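Local atomic coordinates of enone reductase CLA-ER (Lactobacillus plantarum, PDB entry 4QLY), a protein that probably reduces the carbon-carbon double bond of 10-oxo-(11E)-octadecenoate with NADH and FMN, in a pathway that saturates polyunsaturated fatty acids. Residues H23-F28 and G163-A168. Numbering follows the deposited sequence.
With FMN (flavin mononucleotide), chain E.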
loop_
_atom_site.group_PDB
_atom_site.type_symbol
_atom_site.label_atom_id
_atom_site.label_comp_id
_atom_site.label_asym_id
_atom_site.label_seq_id
_atom_site.Cartn_x
_atom_site.Cartn_y
_atom_site.Cartn_z
ATOM N N HIS A 23 -9.260 -6.509 11.159
ATOM C CA HIS A 23 -9.857 -5.212 11.483
ATOM C C HIS A 23 -8.836 -4.346 12.204
ATOM O O HIS A 23 -7.813 -4.843 12.667
ATOM C CB HIS A 23 -11.116 -5.365 12.352
ATOM C CG HIS A 23 -11.971 -6.525 11.958
ATOM N ND1 HIS A 23 -12.894 -6.454 10.935
ATOM C CD2 HIS A 23 -12.035 -7.788 12.439
ATOM C CE1 HIS A 23 -13.485 -7.628 10.801
ATOM N NE2 HIS A 23 -12.975 -8.458 11.694
ATOM N N SER A 24 -9.108 -3.049 12.274
ATOM C CA SER A 24 -8.298 -2.164 13.076
ATOM C C SER A 24 -8.603 -2.385 14.555
ATOM O O SER A 24 -9.682 -2.012 15.057
ATOM C CB SER A 24 -8.538 -0.707 12.696
ATOM O OG SER A 24 -7.950 -0.430 11.441
ATOM N N VAL A 25 -7.664 -3.023 15.241
ATOM C CA VAL A 25 -7.749 -3.165 16.698
ATOM C C VAL A 25 -7.086 -1.962 17.344
ATOM O O VAL A 25 -5.966 -1.602 16.977
ATOM C CB VAL A 25 -7.081 -4.462 17.172
ATOM C CG1 VAL A 25 -6.977 -4.492 18.681
ATOM C CG2 VAL A 25 -7.860 -5.669 16.641
ATOM N N ARG A 26 -7.766 -1.319 18.285
ATOM C CA ARG A 26 -7.258 -0.054 18.804
ATOM C C ARG A 26 -7.026 -0.100 20.311
ATOM O O ARG A 26 -6.535 0.853 20.909
ATOM C CB ARG A 26 -8.212 1.085 18.449
ATOM C CG ARG A 26 -8.375 1.323 16.950
ATOM C CD ARG A 26 -9.280 2.524 16.662
ATOM N NE ARG A 26 -9.303 2.840 15.232
ATOM C CZ ARG A 26 -10.155 2.308 14.354
ATOM N NH1 ARG A 26 -11.066 1.435 14.755
ATOM N NH2 ARG A 26 -10.087 2.642 13.065
ATOM N N GLN A 27 -7.381 -1.227 20.910
ATOM C CA GLN A 27 -7.161 -1.451 22.322
ATOM C C GLN A 27 -6.401 -2.739 22.491
ATOM O O GLN A 27 -6.922 -3.814 22.200
ATOM C CB GLN A 27 -8.489 -1.498 23.086
ATOM C CG GLN A 27 -9.185 -0.155 23.197
ATOM C CD GLN A 27 -8.376 0.850 24.009
ATOM O OE1 GLN A 27 -7.427 0.483 24.711
ATOM N NE2 GLN A 27 -8.756 2.123 23.930
ATOM N N PHE A 28 -5.156 -2.625 22.943
ATOM C CA PHE A 28 -4.291 -3.787 23.096
ATOM C C PHE A 28 -4.089 -4.126 24.579
ATOM O O PHE A 28 -4.274 -3.275 25.444
ATOM C CB PHE A 28 -2.936 -3.534 22.409
ATOM C CG PHE A 28 -3.062 -3.145 20.961
ATOM C CD1 PHE A 28 -3.316 -4.108 19.990
ATOM C CD2 PHE A 28 -2.969 -1.821 20.577
ATOM C CE1 PHE A 28 -3.456 -3.761 18.650
ATOM C CE2 PHE A 28 -3.118 -1.464 19.234
ATOM C CZ PHE A 28 -3.355 -2.440 18.276
ATOM N N GLY A 163 -0.152 -13.985 15.261
ATOM C CA GLY A 163 -1.052 -14.116 16.399
ATOM C C GLY A 163 -1.370 -12.813 17.114
ATOM O O GLY A 163 -1.931 -12.809 18.213
ATOM N N TYR A 164 -1.019 -11.691 16.492
ATOM C CA TYR A 164 -1.335 -10.386 17.066
ATOM C C TYR A 164 -2.405 -9.664 16.246
ATOM O O TYR A 164 -3.041 -10.262 15.386
ATOM C CB TYR A 164 -0.079 -9.528 17.151
ATOM C CG TYR A 164 1.042 -10.167 17.944
ATOM C CD1 TYR A 164 0.928 -10.346 19.320
ATOM C CD2 TYR A 164 2.218 -10.580 17.322
ATOM C CE1 TYR A 164 1.950 -10.917 20.054
ATOM C CE2 TYR A 164 3.250 -11.155 18.054
ATOM C CZ TYR A 164 3.106 -11.319 19.421
ATOM O OH TYR A 164 4.120 -11.880 20.167
ATOM N N ASP A 165 -2.594 -8.381 16.531
ATOM C CA ASP A 165 -3.476 -7.526 15.747
ATOM C C ASP A 165 -2.856 -6.149 15.673
ATOM O O ASP A 165 -1.831 -5.884 16.313
ATOM C CB ASP A 165 -4.889 -7.457 16.344
ATOM C CG ASP A 165 -5.777 -8.579 15.851
ATOM O OD1 ASP A 165 -6.181 -8.558 14.656
ATOM O OD2 ASP A 165 -6.058 -9.494 16.652
ATOM N N ALA A 166 -3.467 -5.277 14.886
ATOM C CA ALA A 166 -2.820 -4.030 14.536
ATOM C C ALA A 166 -3.784 -2.960 14.095
ATOM O O ALA A 166 -4.957 -3.216 13.789
ATOM C CB ALA A 166 -1.769 -4.266 13.430
ATOM N N ASN A 167 -3.260 -1.744 14.073
ATOM C CA ASN A 167 -3.977 -0.596 13.569
ATOM C C ASN A 167 -3.029 0.333 12.840
ATOM O O ASN A 167 -2.001 0.734 13.404
ATOM C CB ASN A 167 -4.667 0.162 14.692
ATOM C CG ASN A 167 -5.203 1.498 14.224
ATOM O OD1 ASN A 167 -4.874 2.544 14.784
ATOM N ND2 ASN A 167 -6.000 1.474 13.154
ATOM N N ALA A 168 -3.363 0.659 11.590
ATOM C CA ALA A 168 -2.632 1.678 10.845
ATOM C C ALA A 168 -3.225 3.027 11.176
ATOM O O ALA A 168 -4.448 3.172 11.265
ATOM C CB ALA A 168 -2.692 1.427 9.332
HETATM N N1 FMN E . -7.592 4.598 12.465
HETATM C C2 FMN E . -7.553 5.450 13.557
HETATM O O2 FMN E . -8.200 5.172 14.556
HETATM N N3 FMN E . -6.804 6.605 13.542
HETATM C C4 FMN E . -6.065 6.926 12.426
HETATM O O4 FMN E . -5.379 7.962 12.407
HETATM C C4A FMN E . -6.100 6.069 11.327
HETATM N N5 FMN E . -5.359 6.379 10.210
HETATM C C5A FMN E . -5.357 5.531 9.127
HETATM C C6 FMN E . -4.573 5.879 8.039
HETATM C C7 FMN E . -4.540 5.061 6.928
HETATM C C7M FMN E . -3.701 5.452 5.747
HETATM C C8 FMN E . -5.280 3.889 6.909
HETATM C C8M FMN E . -5.217 3.023 5.678
HETATM C C9 FMN E . -6.068 3.533 8.009
HETATM C C9A FMN E . -6.111 4.358 9.136
HETATM N N10 FMN E . -6.881 4.046 10.264
HETATM C C10 FMN E . -6.860 4.904 11.346
HETATM C "C1'" FMN E . -7.738 2.802 10.351
HETATM C "C2'" FMN E . -9.060 2.984 9.549
HETATM O "O2'" FMN E . -10.005 3.803 10.210
HETATM C "C3'" FMN E . -9.768 1.662 9.248
HETATM O "O3'" FMN E . -8.898 0.894 8.455
HETATM C "C4'" FMN E . -11.093 1.796 8.465
HETATM O "O4'" FMN E . -12.107 2.417 9.221
HETATM C "C5'" FMN E . -11.566 0.403 8.077
HETATM O "O5'" FMN E . -11.720 -0.332 9.268
HETATM P P FMN E . -10.980 -1.740 9.496
HETATM O O1P FMN E . -11.255 -2.217 10.903
HETATM O O2P FMN E . -11.413 -2.781 8.497
HETATM O O3P FMN E . -9.476 -1.500 9.380
HETATM O O HOH W 1 -5.618 -6.450 13.274
HETATM O O HOH W 2 -8.605 -8.227 13.536
HETATM O O HOH W 3 -5.643 -1.063 10.357
#
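S24 and N167 meet beside a flavin that the loop 23-28 grips at both ends, phosphate and isoalloxazine, while one direct backbone bond and three waters tie this loop to strand 165-169. The backbone N of S24 points almost straight at FMN O1P (2.7 Å, 174°), and its OG donates to FMN O3P. That hydroxyl also accepts a weak, bent bond from N167 ND2 at 3.2 Å and another from water 3, which bridges it to A168 N. N167 CG lies anti to its backbone N (chi1 169°), which brings ND2 to S24 OG, the amide lying alongside the R26 side chain, its plane 58° from the guanidinium; N167 OD1 accepts from Q83 NE2. R26, extended from CG to NE, reaches the pyrimidine end of the flavin: NE donates to FMN O2 (2.7 Å) and NH2 to FMN N1, the latter in the guanidinium plane, while S24 CB lies over one guanidinium face, offset toward its rim. Positive charge here would probably stabilise electron density on N1 and O2 of the reduced flavin. A leucine at R26 would lack both donors, and the pyrimidine edge, O2 and N1 without these mates, would probably be less firmly positioned.

V25 N donates to A166 O (3.1 Å), approaching from above the carbonyl plane, and V25 CG2 lies 3.5 Å from D165 CB. Water 1 bridges H23 O, D165 OD1 and A166 N, and water 2 joins H23 N to D165 OD1, a carboxylate oxygen also salt-bridged to R160. F28 turns its CE1 toward D165 O at 3.6 Å. The loop between helices 15-20 and 36-46 thus runs past strand 165-169, outermost in this chain's sheet, whose D165 and N167 bond to strand 188-197, with helix 81-86 touching R26.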